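Local coordinates for aminotransferase class-III (Sphaerobacter thermophilus DSM 20745, PDB 6K8H), which is an omega-transaminase of the class-III aminotransferase family, whose members share the fold of the pyridoxal-phosphate-dependent aminotransferases, at residues V357-V363 with L441-R445; H377-R381 with E395-V399. All blocks are in the same frame, centred on the assembly; numbering follows the deposited sequence.

Contact 1. Residues V357-V363 with L441-R445; sequences VLREAGV and LQDAR
The last turn of helix 337-361 crosses residues 441-445 of helix 427-445 at -42°, with 12.0 Å between the axes of these short segments; A361 and L441 are the closest CA pair, at 8.1 Å. V357 (t rotamer) points across, its CG1 4.0 Å from L441 CD2. L358 (m, t) starts sideways, yet its CD2 lies 3.9 Å from L441 CD2. One turn on, A361 CB is also 3.9 Å from L441 CD2, and A361 O is 3.1 Å from R445 NH1. G362 ends the helix with phi/psi 70/24 in a Schellman motif: G362 N bonds to R359 O (3.0 Å) and V363 N to L358 O (3.1 Å). The extended V363 (t) then turns back, placing CG2 4.0 Å from L441 CD2 and over one face of the R445 guanidinium, 3.8 Å from NE. L441 (t, p) thus inserts one methyl among four apolar side chains, joining two helices of the C-terminal part of the class-III aminotransferase fold, the first closed by its Schellman motif.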
loop_
_atom_site.group_PDB
_atom_site.type_symbol
_atom_site.label_atom_id
_atom_site.label_comp_id
_atom_site.label_asym_id
_atom_site.label_seq_id
_atom_site.Cartn_x
_atom_site.Cartn_y
_atom_site.Cartn_z
ATOM N N VAL B 357 -6.289 39.966 5.347
ATOM C CA VAL B 357 -7.672 39.924 4.852
ATOM C C VAL B 357 -8.643 39.746 6.012
ATOM O O VAL B 357 -9.679 40.419 6.092
ATOM C CB VAL B 357 -7.851 38.796 3.811
ATOM C CG1 VAL B 357 -9.337 38.494 3.579
ATOM C CG2 VAL B 357 -7.186 39.152 2.503
ATOM N N LEU B 358 -8.312 38.841 6.937
ATOM C CA LEU B 358 -9.153 38.641 8.110
ATOM C C LEU B 358 -9.216 39.907 8.960
ATOM O O LEU B 358 -10.286 40.290 9.452
ATOM C CB LEU B 358 -8.611 37.474 8.933
ATOM C CG LEU B 358 -8.669 36.085 8.292
ATOM C CD1 LEU B 358 -7.818 35.100 9.092
ATOM C CD2 LEU B 358 -10.116 35.603 8.223
ATOM N N ARG B 359 -8.079 40.562 9.137
ATOM C CA ARG B 359 -8.062 41.776 9.979
ATOM C C ARG B 359 -8.925 42.865 9.338
ATOM O O ARG B 359 -9.748 43.403 10.002
ATOM C CB ARG B 359 -6.635 42.294 10.127
ATOM C CG ARG B 359 -6.527 43.495 11.043
ATOM C CD ARG B 359 -5.290 44.337 10.789
ATOM N NE ARG B 359 -5.332 45.019 9.517
ATOM C CZ ARG B 359 -6.069 46.091 9.260
ATOM N NH1 ARG B 359 -6.812 46.640 10.199
ATOM N NH2 ARG B 359 -6.057 46.626 8.062
ATOM N N GLU B 360 -8.750 43.098 8.046
ATOM C CA GLU B 360 -9.516 44.149 7.335
ATOM C C GLU B 360 -11.019 43.844 7.352
ATOM O O GLU B 360 -11.783 44.789 7.407
ATOM C CB GLU B 360 -9.035 44.410 5.910
ATOM C CG GLU B 360 -9.449 45.788 5.417
ATOM C CD GLU B 360 -9.827 45.899 3.951
ATOM O OE1 GLU B 360 -10.277 46.984 3.519
ATOM O OE2 GLU B 360 -9.673 44.911 3.242
ATOM N N ALA B 361 -11.400 42.580 7.201
ATOM C CA ALA B 361 -12.831 42.215 7.202
ATOM C C ALA B 361 -13.409 42.207 8.627
ATOM O O ALA B 361 -14.594 42.039 8.759
ATOM C CB ALA B 361 -13.041 40.893 6.511
ATOM N N GLY B 362 -12.575 42.335 9.650
ATOM C CA GLY B 362 -13.128 42.212 10.983
ATOM C C GLY B 362 -13.577 40.814 11.356
ATOM O O GLY B 362 -14.453 40.661 12.210
ATOM N N VAL B 363 -13.018 39.792 10.720
ATOM C CA VAL B 363 -13.417 38.400 10.922
ATOM C C VAL B 363 -12.365 37.756 11.814
ATOM O O VAL B 363 -11.186 37.722 11.428
ATOM C CB VAL B 363 -13.544 37.647 9.589
ATOM C CG1 VAL B 363 -13.866 36.161 9.825
ATOM C CG2 VAL B 363 -14.621 38.304 8.707
ATOM N N LEU B 441 -14.659 35.243 1.628
ATOM C CA LEU B 441 -15.118 35.691 2.936
ATOM C C LEU B 441 -16.327 36.615 2.795
ATOM O O LEU B 441 -17.342 36.449 3.501
ATOM C CB LEU B 441 -13.960 36.375 3.664
ATOM C CG LEU B 441 -13.905 36.520 5.183
ATOM C CD1 LEU B 441 -14.162 35.182 5.865
ATOM C CD2 LEU B 441 -12.536 37.090 5.571
ATOM N N GLN B 442 -16.267 37.537 1.835
ATOM C CA GLN B 442 -17.417 38.453 1.628
ATOM C C GLN B 442 -18.644 37.610 1.257
ATOM O O GLN B 442 -19.690 37.791 1.887
ATOM C CB GLN B 442 -17.063 39.487 0.561
ATOM C CG GLN B 442 -16.012 40.479 1.030
ATOM C CD GLN B 442 -15.412 41.286 -0.094
ATOM O OE1 GLN B 442 -15.895 41.263 -1.224
ATOM N NE2 GLN B 442 -14.340 42.003 0.208
ATOM N N ASP B 443 -18.479 36.658 0.337
ATOM C CA ASP B 443 -19.574 35.762 -0.034
ATOM C C ASP B 443 -20.157 35.051 1.178
ATOM O O ASP B 443 -21.380 35.005 1.362
ATOM C CB ASP B 443 -19.089 34.725 -1.026
ATOM C CG ASP B 443 -18.772 35.303 -2.369
ATOM O OD1 ASP B 443 -18.993 36.509 -2.616
ATOM O OD2 ASP B 443 -18.304 34.510 -3.195
ATOM N N ALA B 444 -19.292 34.473 2.009
ATOM C CA ALA B 444 -19.765 33.680 3.137
ATOM C C ALA B 444 -20.543 34.533 4.118
ATOM O O ALA B 444 -21.449 34.028 4.795
ATOM C CB ALA B 444 -18.581 33.005 3.842
ATOM N N ARG B 445 -20.255 35.836 4.153
ATOM C CA ARG B 445 -20.959 36.758 5.085
ATOM C C ARG B 445 -22.148 37.438 4.392
ATOM O O ARG B 445 -22.890 38.145 5.070
ATOM C CB ARG B 445 -19.996 37.807 5.646
ATOM C CG ARG B 445 -18.736 37.229 6.266
ATOM C CD ARG B 445 -17.697 38.306 6.487
ATOM N NE ARG B 445 -18.100 39.226 7.532
ATOM C CZ ARG B 445 -17.603 40.445 7.690
ATOM N NH1 ARG B 445 -16.689 40.902 6.856
ATOM N NH2 ARG B 445 -18.035 41.209 8.673
#

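Contact 2. Residues H377-R381 with E395-V399; sequences HLHQR and ERAFV
Residues 377-381 leave strand 373-377 without regular structure: H377 is still extended (phi/psi -127/133), L378 bends the chain (-101/38), H379 is extended again (-151/171), Q380 bends it once more (-121/33) and R381 continues at -77/141. Facing them is a turn of helix 393-408, in which V399 N bonds to E395 O at 2.9 Å. The nearest CA atoms are those of L378 and V399, 7.2 Å apart. L378 (m, t) reaches across with CD1, which meets the edge of the F398 ring at CD2 (3.4 Å) and V399 CG2 at 3.9 Å. Strand 373-377 is the middle strand of the antiparallel sheet 366-370, 373-377 and 418-420, and the contact spans the strand-to-helix connection that follows it; F398, in its t rotamer, in turn packs on L441, A444 and R445 of helix 427-445. Farther along, the contact becomes polar. R381 and E395 form a two-point salt bridge, R381 NH1 to E395 OE2 at 2.7 Å and R381 NH2 to E395 OE1 at 3.1 Å, with OE2 near the guanidinium plane. OE1 also accepts from S392 N, and R381 NE is bonded to N388 O. Water 1 donates to L378 O (2.9 Å) and to E395 OE2 (2.7 Å), while H379 CB lies 3.6 Å from OE2. The p rotamer of H379 folds its ring back so that ND1 accepts from R381 N at 3.0 Å.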
loop_
_atom_site.group_PDB
_atom_site.type_symbol
_atom_site.label_atom_id
_atom_site.label_comp_id
_atom_site.label_asym_id
_atom_site.label_seq_id
_atom_site.Cartn_x
_atom_site.Cartn_y
_atom_site.Cartn_z
ATOM N N HIS B 377 -7.828 29.284 9.863
ATOM C CA HIS B 377 -8.766 29.032 10.944
ATOM C C HIS B 377 -9.669 30.241 11.088
ATOM O O HIS B 377 -9.178 31.376 11.117
ATOM C CB HIS B 377 -8.017 28.794 12.250
ATOM C CG HIS B 377 -6.959 27.738 12.153
ATOM N ND1 HIS B 377 -7.251 26.391 12.176
ATOM C CD2 HIS B 377 -5.613 27.832 12.043
ATOM C CE1 HIS B 377 -6.127 25.697 12.092
ATOM N NE2 HIS B 377 -5.120 26.548 12.001
ATOM N N LEU B 378 -10.977 30.002 11.195
ATOM C CA LEU B 378 -11.952 31.085 11.345
ATOM C C LEU B 378 -12.395 31.242 12.795
ATOM O O LEU B 378 -13.569 31.490 13.099
ATOM C CB LEU B 378 -13.135 30.869 10.408
ATOM C CG LEU B 378 -12.633 30.794 8.961
ATOM C CD1 LEU B 378 -13.784 30.787 7.975
ATOM C CD2 LEU B 378 -11.678 31.945 8.643
ATOM N N HIS B 379 -11.438 31.072 13.706
ATOM C CA HIS B 379 -11.618 31.303 15.129
ATOM C C HIS B 379 -10.267 31.723 15.691
ATOM O O HIS B 379 -9.246 31.669 15.002
ATOM C CB HIS B 379 -12.153 30.058 15.836
ATOM C CG HIS B 379 -11.200 28.907 15.786
ATOM N ND1 HIS B 379 -10.070 28.846 16.576
ATOM C CD2 HIS B 379 -11.194 27.785 15.029
ATOM C CE1 HIS B 379 -9.412 27.729 16.311
ATOM N NE2 HIS B 379 -10.070 27.069 15.373
ATOM N N GLN B 380 -10.268 32.159 16.950
ATOM C CA GLN B 380 -9.044 32.592 17.600
ATOM C C GLN B 380 -8.751 31.774 18.856
ATOM O O GLN B 380 -8.174 32.285 19.821
ATOM C CB GLN B 380 -9.105 34.091 17.899
ATOM C CG GLN B 380 -8.836 34.919 16.636
ATOM C CD GLN B 380 -8.967 36.413 16.830
ATOM O OE1 GLN B 380 -9.744 36.887 17.658
ATOM N NE2 GLN B 380 -8.210 37.171 16.045
ATOM N N ARG B 381 -9.137 30.485 18.851
ATOM C CA ARG B 381 -8.787 29.619 19.968
ATOM C C ARG B 381 -7.329 29.187 19.878
ATOM O O ARG B 381 -6.830 28.911 18.783
ATOM C CB ARG B 381 -9.683 28.384 19.995
ATOM C CG ARG B 381 -11.148 28.723 20.175
ATOM C CD ARG B 381 -12.013 27.475 20.358
ATOM N NE ARG B 381 -12.044 26.648 19.160
ATOM C CZ ARG B 381 -12.855 26.859 18.132
ATOM N NH1 ARG B 381 -13.707 27.882 18.151
ATOM N NH2 ARG B 381 -12.827 26.036 17.092
ATOM N N GLU B 395 -19.168 26.984 12.943
ATOM C CA GLU B 395 -17.874 27.075 12.282
ATOM C C GLU B 395 -17.795 26.146 11.077
ATOM O O GLU B 395 -17.252 26.531 10.034
ATOM C CB GLU B 395 -16.760 26.787 13.285
ATOM C CG GLU B 395 -16.509 27.979 14.193
ATOM C CD GLU B 395 -15.775 27.632 15.474
ATOM O OE1 GLU B 395 -15.547 26.427 15.741
ATOM O OE2 GLU B 395 -15.443 28.586 16.221
ATOM N N ARG B 396 -18.341 24.928 11.187
ATOM C CA ARG B 396 -18.344 24.027 10.036
ATOM C C ARG B 396 -19.125 24.630 8.869
ATOM O O ARG B 396 -18.659 24.610 7.722
ATOM C CB ARG B 396 -18.905 22.649 10.426
ATOM C CG ARG B 396 -17.979 21.837 11.334
ATOM C CD ARG B 396 -18.440 20.375 11.491
ATOM N NE ARG B 396 -19.820 20.255 11.978
ATOM C CZ ARG B 396 -20.165 20.130 13.262
ATOM N NH1 ARG B 396 -19.237 20.104 14.209
ATOM N NH2 ARG B 396 -21.444 20.023 13.601
ATOM N N ALA B 397 -20.309 25.188 9.144
ATOM C CA ALA B 397 -21.100 25.809 8.072
ATOM C C ALA B 397 -20.383 27.013 7.448
ATOM O O ALA B 397 -20.387 27.180 6.218
ATOM C CB ALA B 397 -22.473 26.224 8.604
ATOM N N PHE B 398 -19.767 27.867 8.278
ATOM C CA PHE B 398 -19.095 29.061 7.759
ATOM C C PHE B 398 -17.860 28.696 6.931
ATOM O O PHE B 398 -17.651 29.232 5.828
ATOM C CB PHE B 398 -18.730 29.995 8.919
ATOM C CG PHE B 398 -18.325 31.372 8.484
ATOM C CD1 PHE B 398 -19.277 32.313 8.100
ATOM C CD2 PHE B 398 -16.994 31.727 8.447
ATOM C CE1 PHE B 398 -18.895 33.589 7.696
ATOM C CE2 PHE B 398 -16.602 33.000 8.038
ATOM C CZ PHE B 398 -17.552 33.929 7.662
ATOM N N VAL B 399 -17.025 27.791 7.453
ATOM C CA VAL B 399 -15.880 27.292 6.698
ATOM C C VAL B 399 -16.343 26.652 5.393
ATOM O O VAL B 399 -15.700 26.810 4.349
ATOM C CB VAL B 399 -15.067 26.305 7.561
ATOM C CG1 VAL B 399 -14.038 25.555 6.714
ATOM C CG2 VAL B 399 -14.368 27.045 8.701
HETATM O O HOH W 1 -15.555 31.154 15.248
#

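Contacts 1 and 2 have centres about 12 Å apart and touch through packing contacts. F398 joins them: its CZ is 3.8 Å from R445 CG, its CE2 3.9 Å from L441 CD1 and its CE1 3.9 Å from A444 O. L358 CD2 and L378 CD2, 4.0 Å apart, add a second link. Helix 427-445 thus packs on both 337-361 and 393-408, and L378, from the loop after strand 373-377, touches both of these. Contact 1 is the farther out, centred about 28 Å from the chain centre against 21 Å for contact 2. Neither contains a residue of the (5-hydroxy-4,6-dimethylpyridin-3-yl)methyl dihydrogen phosphate pocket, where D255 ends strand 251-255 and K282 immediately follows strand 277-281.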